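Local structure of helicase-like protein (Bacteroides thetaiotaomicron, 2FG1) at residues V21-H26 with H117-H122; N29-W34 with H86-D91; V121-I126 with V153-L158. The protein is of uncertain cellular function but, as a macro-domain protein, probably releases ADP-ribose by hydrolysis from ADP-ribosylated thymidine in DNA. One frame throughout, in Å; residues are numbered along the deposited sequence.

Contacts 1 and 3 are neighbouring joints of one mixed sheet: strand 120-123 lies between strand 22-29 and strand 153-157, and V121 and H122 belong to both. Their centres are 11 Å apart, and T25 of contact 1 packs on M123 and P124 of contact 3. Contact 2 lies on the opposite side of the chain's centre from contact 1, their centres 24 Å apart; its centre is 21 Å from that of contact 3. Along the chain it falls between the two halves of contact 1, and contact 3 opens on the strand where contact 1 ends. H26 and W34 touch, tying contact 1 to contact 2. Contacts 1 and 3 thus join three adjacent parallel strands of the macro-domain sheet, while contact 2 joins two loops at the surface.

Contact 1 (V21-H26 with H117-H122)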
# COMPACT_ATOMS: atom_id res chain seq x y z
N VAL A 21 -11.08 -6.42 11.22
CA VAL A 21 -11.04 -5.89 9.87
C VAL A 21 -9.59 -5.55 9.51
O VAL A 21 -8.85 -4.99 10.32
CB VAL A 21 -11.96 -4.65 9.72
CG1 VAL A 21 -11.97 -4.15 8.29
CG2 VAL A 21 -13.40 -4.97 10.16
N LYS A 22 -9.19 -5.92 8.29
CA LYS A 22 -7.79 -5.77 7.86
C LYS A 22 -7.72 -5.06 6.51
O LYS A 22 -8.57 -5.29 5.64
CB LYS A 22 -7.13 -7.15 7.73
CG LYS A 22 -7.23 -8.04 8.97
CD LYS A 22 -6.80 -9.48 8.66
CE LYS A 22 -7.11 -10.42 9.80
NZ LYS A 22 -6.50 -11.76 9.55
N VAL A 23 -6.71 -4.21 6.35
CA VAL A 23 -6.45 -3.52 5.08
C VAL A 23 -5.03 -3.85 4.65
O VAL A 23 -4.07 -3.55 5.39
CB VAL A 23 -6.63 -1.99 5.21
CG1 VAL A 23 -6.36 -1.30 3.88
CG2 VAL A 23 -8.04 -1.64 5.69
N ILE A 24 -4.90 -4.47 3.49
CA ILE A 24 -3.58 -4.73 2.90
C ILE A 24 -3.23 -3.54 2.02
O ILE A 24 -3.95 -3.23 1.06
CB ILE A 24 -3.61 -6.01 2.04
CG1 ILE A 24 -3.92 -7.23 2.90
CG2 ILE A 24 -2.28 -6.20 1.28
CD1 ILE A 24 -4.40 -8.43 2.09
N THR A 25 -2.13 -2.86 2.33
CA THR A 25 -1.73 -1.64 1.61
C THR A 25 -0.52 -1.92 0.75
O THR A 25 0.45 -2.52 1.22
CB THR A 25 -1.36 -0.50 2.58
OG1 THR A 25 -0.28 -0.92 3.42
CG2 THR A 25 -2.53 -0.10 3.45
N HIS A 26 -0.53 -1.44 -0.49
CA HIS A 26 0.66 -1.57 -1.34
C HIS A 26 0.73 -0.40 -2.31
O HIS A 26 -0.25 0.30 -2.53
CB HIS A 26 0.64 -2.93 -2.06
CG HIS A 26 -0.41 -3.01 -3.11
ND1 HIS A 26 -0.09 -3.18 -4.44
CD2 HIS A 26 -1.75 -2.88 -3.05
CE1 HIS A 26 -1.20 -3.17 -5.16
NE2 HIS A 26 -2.22 -2.97 -4.34
N HIS A 117 -13.20 1.95 9.92
CA HIS A 117 -13.53 0.53 9.88
C HIS A 117 -12.94 -0.27 11.04
O HIS A 117 -13.08 -1.50 11.09
CB HIS A 117 -13.17 -0.06 8.52
CG HIS A 117 -14.02 0.45 7.40
ND1 HIS A 117 -13.68 1.56 6.65
CD2 HIS A 117 -15.22 0.03 6.93
CE1 HIS A 117 -14.63 1.79 5.76
NE2 HIS A 117 -15.57 0.87 5.91
N LYS A 118 -12.32 0.43 11.99
CA LYS A 118 -11.68 -0.20 13.17
C LYS A 118 -10.70 -1.28 12.72
O LYS A 118 -10.64 -2.38 13.30
CB LYS A 118 -12.73 -0.76 14.13
CG LYS A 118 -13.73 0.28 14.62
CD LYS A 118 -14.75 -0.32 15.58
CE LYS A 118 -15.77 0.73 16.02
NZ LYS A 118 -15.10 1.94 16.60
N ALA A 119 -9.92 -0.96 11.69
CA ALA A 119 -9.09 -1.94 11.01
C ALA A 119 -7.63 -1.84 11.39
O ALA A 119 -7.18 -0.85 11.98
CB ALA A 119 -9.26 -1.80 9.52
N SER A 120 -6.89 -2.88 11.03
CA SER A 120 -5.42 -2.89 11.11
C SER A 120 -4.85 -2.92 9.70
O SER A 120 -5.54 -3.25 8.74
CB SER A 120 -4.95 -4.10 11.89
OG SER A 120 -5.42 -5.30 11.30
N VAL A 121 -3.57 -2.57 9.60
CA VAL A 121 -2.86 -2.48 8.31
C VAL A 121 -1.81 -3.57 8.19
O VAL A 121 -1.11 -3.91 9.15
CB VAL A 121 -2.25 -1.07 8.14
CG1 VAL A 121 -1.28 -1.00 6.96
CG2 VAL A 121 -3.37 -0.05 7.95
N HIS A 122 -1.73 -4.13 6.98
CA HIS A 122 -0.86 -5.25 6.66
C HIS A 122 -0.17 -4.94 5.35
O HIS A 122 -0.83 -4.56 4.38
CB HIS A 122 -1.71 -6.52 6.58
CG HIS A 122 -2.40 -6.81 7.87
ND1 HIS A 122 -1.87 -7.67 8.81
CD2 HIS A 122 -3.50 -6.26 8.42
CE1 HIS A 122 -2.65 -7.67 9.87
NE2 HIS A 122 -3.64 -6.82 9.67
O HOH W 1 -7.75 -5.85 12.65
O HOH W 2 -11.82 -4.86 13.55
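V21 and V23 give their carbonyl oxygens to the neighbouring strand, and S120 and H122 give theirs back, so four backbone bonds join two parallel strands inside the mixed sheet of the macro domain. S120 N lies 3.0 Å from V21 O and V23 N lies 2.8 Å from S120 O; H122 N to V23 O and T25 N to H122 O continue the pattern. V21 O takes a second donor as well, a water 2.7 Å away that in turn accepts from S120 OG. That hydroxyl, placed between the backbone N and the carbonyl carbon (chi1 57°), also accepts from H122 NE2 at 2.9 Å, with the oxygen tilted 16° out of the ring plane. The other ring nitrogen, H122 ND1, is bonded to Y156 OH, so the imidazole is held at both nitrogens. K22 crosses this ring at a slant, its CB 3.8 Å from H122 CD2, and in the conformer given carries NZ away to bonds with the carbonyls of P16 and G18. A second water bridges V21 N and K118 O, just where helix 100-117 closes in a Schellman motif at K118. T25 OG1 is different: it is buried 3.7 Å from V121 CG1 and has no polar partner in the model. V21 CG1 packs 3.8 Å from A119 CB. Helix 100-117 covers the face bearing V23 and V121, its V110 meeting T25, F113 meeting V23 and T114 meeting V121, while strand 77-85 flanks 22-26 and strand 153-157 flanks 120-122.

Contact 2 (N29-W34 with H86-D91); sequences NDIGGW and HGIYKD
N29 OD1 is gripped by two backbone amides of the loop that follows it, I31 N and G33 N, each 3.0 Å away and each in the plane of the amide group on a lone pair, while N29 CB rests against G87 O across the contact. The bond from I31 N makes an Asx turn. The loop is the glycine-rich one that follows a central strand of the macro domain and, as in relatives, probably borders the ADP-ribose pocket. The other branch of the amide works too: N29 ND2 donates to G33 O at 2.9 Å, approaching 34° out of that carbonyl's plane, so both ends of the group fix its rotation and hold the turn. N29 O is bonded to Y53 OH and G87 O to Q85 NE2.

Beside the turn, I31 and I88 cross at about a right angle, with I31 CD1 3.6 Å from I88 CD1 in the given one of two I88 conformers. The polar tie is made by D30, whose two oxygens divide the work. OD1 accepts from G87 N at 2.8 Å, on its syn side but out of the carboxylate plane; G87 has a positive phi, which favours glycine. OD2 accepts from H86 ND1 at 2.7 Å through its syn lone pair, the oxygen lying in the imidazole plane although carboxylate and ring stand 85° apart.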
# COMPACT_ATOMS: atom_id res chain seq x y z
N ASN A 29 1.81 2.19 -9.30
CA ASN A 29 2.30 3.28 -10.13
C ASN A 29 1.17 4.08 -10.77
O ASN A 29 -0.01 3.68 -10.75
CB ASN A 29 3.26 2.75 -11.19
CG ASN A 29 2.59 1.79 -12.13
OD1 ASN A 29 1.83 2.20 -13.01
ND2 ASN A 29 2.82 0.50 -11.91
N ASP A 30 1.55 5.21 -11.36
CA ASP A 30 0.58 6.13 -11.97
C ASP A 30 0.42 5.97 -13.48
O ASP A 30 -0.09 6.87 -14.14
CB ASP A 30 0.93 7.59 -11.60
CG ASP A 30 2.29 8.02 -12.12
OD1 ASP A 30 2.99 7.22 -12.78
OD2 ASP A 30 2.66 9.19 -11.85
N ILE A 31 0.86 4.83 -14.03
CA ILE A 31 0.69 4.58 -15.46
C ILE A 31 -0.17 3.35 -15.77
O ILE A 31 -0.29 2.96 -16.93
CB ILE A 31 2.04 4.54 -16.25
CG1 ILE A 31 2.86 3.29 -15.94
CG2 ILE A 31 2.84 5.81 -16.03
CD1 ILE A 31 3.87 2.94 -17.05
N GLY A 32 -0.77 2.75 -14.75
CA GLY A 32 -1.63 1.60 -14.97
C GLY A 32 -0.91 0.27 -15.09
O GLY A 32 -1.52 -0.73 -15.47
N GLY A 33 0.38 0.23 -14.75
CA GLY A 33 1.14 -1.03 -14.83
C GLY A 33 0.85 -1.94 -13.66
O GLY A 33 0.84 -1.49 -12.51
N TRP A 34 0.63 -3.22 -13.93
CA TRP A 34 0.40 -4.19 -12.86
C TRP A 34 0.99 -5.51 -13.32
O TRP A 34 0.33 -6.31 -13.98
CB TRP A 34 -1.10 -4.28 -12.57
CG TRP A 34 -1.54 -5.16 -11.42
CD1 TRP A 34 -1.51 -6.53 -11.37
CD2 TRP A 34 -2.16 -4.72 -10.21
NE1 TRP A 34 -2.07 -6.97 -10.18
CE2 TRP A 34 -2.47 -5.88 -9.45
CE3 TRP A 34 -2.47 -3.47 -9.68
CZ2 TRP A 34 -3.07 -5.81 -8.20
CZ3 TRP A 34 -3.09 -3.40 -8.44
CH2 TRP A 34 -3.38 -4.56 -7.72
N HIS A 86 5.88 7.22 -9.44
CA HIS A 86 5.75 7.85 -10.74
C HIS A 86 6.46 7.00 -11.78
O HIS A 86 7.68 6.84 -11.73
CB HIS A 86 6.35 9.25 -10.69
CG HIS A 86 6.26 10.00 -11.98
ND1 HIS A 86 5.07 10.21 -12.64
CD2 HIS A 86 7.22 10.57 -12.75
CE1 HIS A 86 5.29 10.89 -13.74
NE2 HIS A 86 6.59 11.12 -13.84
N GLY A 87 5.68 6.45 -12.71
CA GLY A 87 6.21 5.55 -13.73
C GLY A 87 6.67 4.24 -13.12
O GLY A 87 6.41 3.96 -11.94
N ILE A 88 7.35 3.44 -13.93
CA ILE A 88 7.86 2.13 -13.52
C ILE A 88 9.38 2.18 -13.36
O ILE A 88 9.95 1.51 -12.48
CB ILE A 88 7.43 1.03 -14.54
CG1 ILE A 88 5.90 0.93 -14.62
CG2 ILE A 88 8.05 -0.33 -14.18
CD1 ILE A 88 5.38 0.01 -15.71
N TYR A 89 10.03 3.00 -14.19
CA TYR A 89 11.49 3.11 -14.21
C TYR A 89 11.94 4.50 -13.77
O TYR A 89 11.14 5.44 -13.77
CB TYR A 89 12.02 2.83 -15.62
CG TYR A 89 11.60 1.49 -16.18
CD1 TYR A 89 12.15 0.30 -15.71
CD2 TYR A 89 10.64 1.42 -17.20
CE1 TYR A 89 11.76 -0.93 -16.23
CE2 TYR A 89 10.25 0.20 -17.73
CZ TYR A 89 10.81 -0.97 -17.24
OH TYR A 89 10.42 -2.18 -17.77
N LYS A 90 13.22 4.62 -13.42
CA LYS A 90 13.79 5.91 -13.05
C LYS A 90 13.62 6.92 -14.18
O LYS A 90 13.53 6.54 -15.35
CB LYS A 90 15.27 5.76 -12.66
CG LYS A 90 16.14 5.10 -13.71
CD LYS A 90 17.55 4.89 -13.19
CE LYS A 90 18.45 4.25 -14.24
NZ LYS A 90 18.70 5.16 -15.39
N ASP A 91 13.57 8.20 -13.83
CA ASP A 91 13.45 9.26 -14.84
C ASP A 91 14.79 9.56 -15.53
O ASP A 91 15.80 8.90 -15.26
CB ASP A 91 12.78 10.53 -14.27
CG ASP A 91 13.68 11.32 -13.34
OD1 ASP A 91 13.18 12.30 -12.74
OD2 ASP A 91 14.89 10.99 -13.20

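Contact 3 (V121-I126 with V153-L158)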
# COMPACT_ATOMS: atom_id res chain seq x y z
N VAL A 121 -3.57 -2.57 9.60
CA VAL A 121 -2.86 -2.48 8.31
C VAL A 121 -1.81 -3.57 8.19
O VAL A 121 -1.11 -3.91 9.15
CB VAL A 121 -2.25 -1.07 8.14
CG1 VAL A 121 -1.28 -1.00 6.96
CG2 VAL A 121 -3.37 -0.05 7.95
N HIS A 122 -1.73 -4.13 6.98
CA HIS A 122 -0.86 -5.25 6.66
C HIS A 122 -0.17 -4.94 5.35
O HIS A 122 -0.83 -4.56 4.38
CB HIS A 122 -1.71 -6.52 6.58
CG HIS A 122 -2.40 -6.81 7.87
ND1 HIS A 122 -1.87 -7.67 8.81
CD2 HIS A 122 -3.50 -6.26 8.42
CE1 HIS A 122 -2.65 -7.67 9.87
NE2 HIS A 122 -3.64 -6.82 9.67
N MSE A 123 1.16 -5.07 5.31
CA MSE A 123 1.87 -4.62 4.12
C MSE A 123 3.15 -5.38 3.89
O MSE A 123 3.78 -5.85 4.82
CB MSE A 123 2.18 -3.13 4.24
CG MSE A 123 3.12 -2.76 5.39
SE MSE A 123 3.76 -0.97 5.34
CE MSE A 123 2.19 -0.02 5.88
N PRO A 124 3.59 -5.44 2.62
CA PRO A 124 4.97 -5.84 2.35
C PRO A 124 5.90 -4.67 2.71
O PRO A 124 5.43 -3.64 3.24
CB PRO A 124 4.95 -6.11 0.85
CG PRO A 124 3.95 -5.11 0.32
CD PRO A 124 2.86 -5.07 1.38
N ARG A 125 7.20 -4.81 2.44
CA ARG A 125 8.14 -3.70 2.63
C ARG A 125 7.95 -2.71 1.49
O ARG A 125 8.70 -2.68 0.51
CB ARG A 125 9.60 -4.16 2.68
CG ARG A 125 9.91 -5.17 3.76
CD ARG A 125 11.41 -5.39 3.92
NE ARG A 125 12.03 -4.33 4.71
CZ ARG A 125 12.13 -4.33 6.04
NH1 ARG A 125 12.72 -3.32 6.65
NH2 ARG A 125 11.64 -5.33 6.76
N ILE A 126 6.89 -1.91 1.60
CA ILE A 126 6.43 -1.05 0.51
C ILE A 126 7.53 -0.08 0.05
O ILE A 126 8.22 0.55 0.86
CB ILE A 126 5.11 -0.29 0.84
CG1 ILE A 126 5.29 0.64 2.05
CG2 ILE A 126 3.94 -1.29 1.07
CD1 ILE A 126 4.10 1.57 2.28
N VAL A 153 0.08 -1.94 12.64
CA VAL A 153 0.72 -2.15 11.33
C VAL A 153 1.62 -3.36 11.42
O VAL A 153 2.46 -3.42 12.31
CB VAL A 153 1.57 -0.94 10.90
CG1 VAL A 153 2.26 -1.21 9.57
CG2 VAL A 153 0.73 0.33 10.80
N THR A 154 1.43 -4.30 10.49
CA THR A 154 2.29 -5.47 10.36
C THR A 154 2.96 -5.44 8.99
O THR A 154 2.29 -5.28 7.97
CB THR A 154 1.48 -6.78 10.52
OG1 THR A 154 0.79 -6.73 11.78
CG2 THR A 154 2.38 -8.01 10.53
N VAL A 155 4.29 -5.57 9.01
CA VAL A 155 5.11 -5.62 7.80
C VAL A 155 5.59 -7.06 7.65
O VAL A 155 6.10 -7.65 8.61
CB VAL A 155 6.32 -4.64 7.87
CG1 VAL A 155 7.22 -4.80 6.66
CG2 VAL A 155 5.84 -3.19 7.97
N TYR A 156 5.41 -7.59 6.45
CA TYR A 156 5.66 -9.00 6.15
C TYR A 156 6.93 -9.12 5.33
O TYR A 156 7.00 -8.59 4.22
CB TYR A 156 4.47 -9.60 5.38
CG TYR A 156 3.20 -9.64 6.20
CD1 TYR A 156 2.77 -10.84 6.75
CD2 TYR A 156 2.47 -8.49 6.45
CE1 TYR A 156 1.62 -10.89 7.53
CE2 TYR A 156 1.32 -8.52 7.24
CZ TYR A 156 0.91 -9.73 7.77
OH TYR A 156 -0.22 -9.78 8.56
N ASP A 157 7.93 -9.81 5.89
CA ASP A 157 9.22 -10.02 5.24
C ASP A 157 9.16 -11.33 4.45
O ASP A 157 8.81 -12.39 5.01
CB ASP A 157 10.35 -10.14 6.27
CG ASP A 157 10.67 -8.82 6.99
OD1 ASP A 157 10.17 -7.74 6.60
OD2 ASP A 157 11.43 -8.89 7.98
N LEU A 158 9.53 -11.26 3.18
CA LEU A 158 9.45 -12.38 2.23
C LEU A 158 9.89 -11.83 0.88
O LEU A 158 9.35 -10.81 0.43
CB LEU A 158 8.00 -12.89 2.09
CG LEU A 158 7.67 -14.06 1.16
CD1 LEU A 158 7.64 -15.38 1.92
CD2 LEU A 158 6.33 -13.81 0.48
O HOH W 3 -1.46 -5.08 11.76
O HOH W 4 8.15 -7.50 2.02
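H122 and Y156 meet by a side-chain bond on one face of the sheet, between adjacent strands: H122 ND1 lies 2.7 Å from Y156 OH, and either may be the donor. The rings come rim to rim with their planes 42° apart, neither over the other's face, and Y156 OH also bonds to I17 N. T154 lies alongside H122 on the same face, and a water held by V121 O and T154 OG1 sits over one face of the imidazole, toward its rim. Beneath this, backbone bonds run from T154 N to V121 O, from M123 N to T154 O and from Y156 N to M123 O. The two parallel strands are the ends of a beta-alpha-beta crossover through helix 135-147. On the side facing that helix, selenomethionine M123 bends at chi3 (74°), which brings CE 3.9 Å from V153 CG1, while M123 CG packs 3.8 Å from V155 CG2. At R125 a water takes over, accepting from R125 N and donating to Y156 O. In the given conformer of two, R125 NH2 forms a salt bridge with D157 OD1 at 2.8 Å, in the guanidinium plane, and R125 also makes a cation-pi contact with W135.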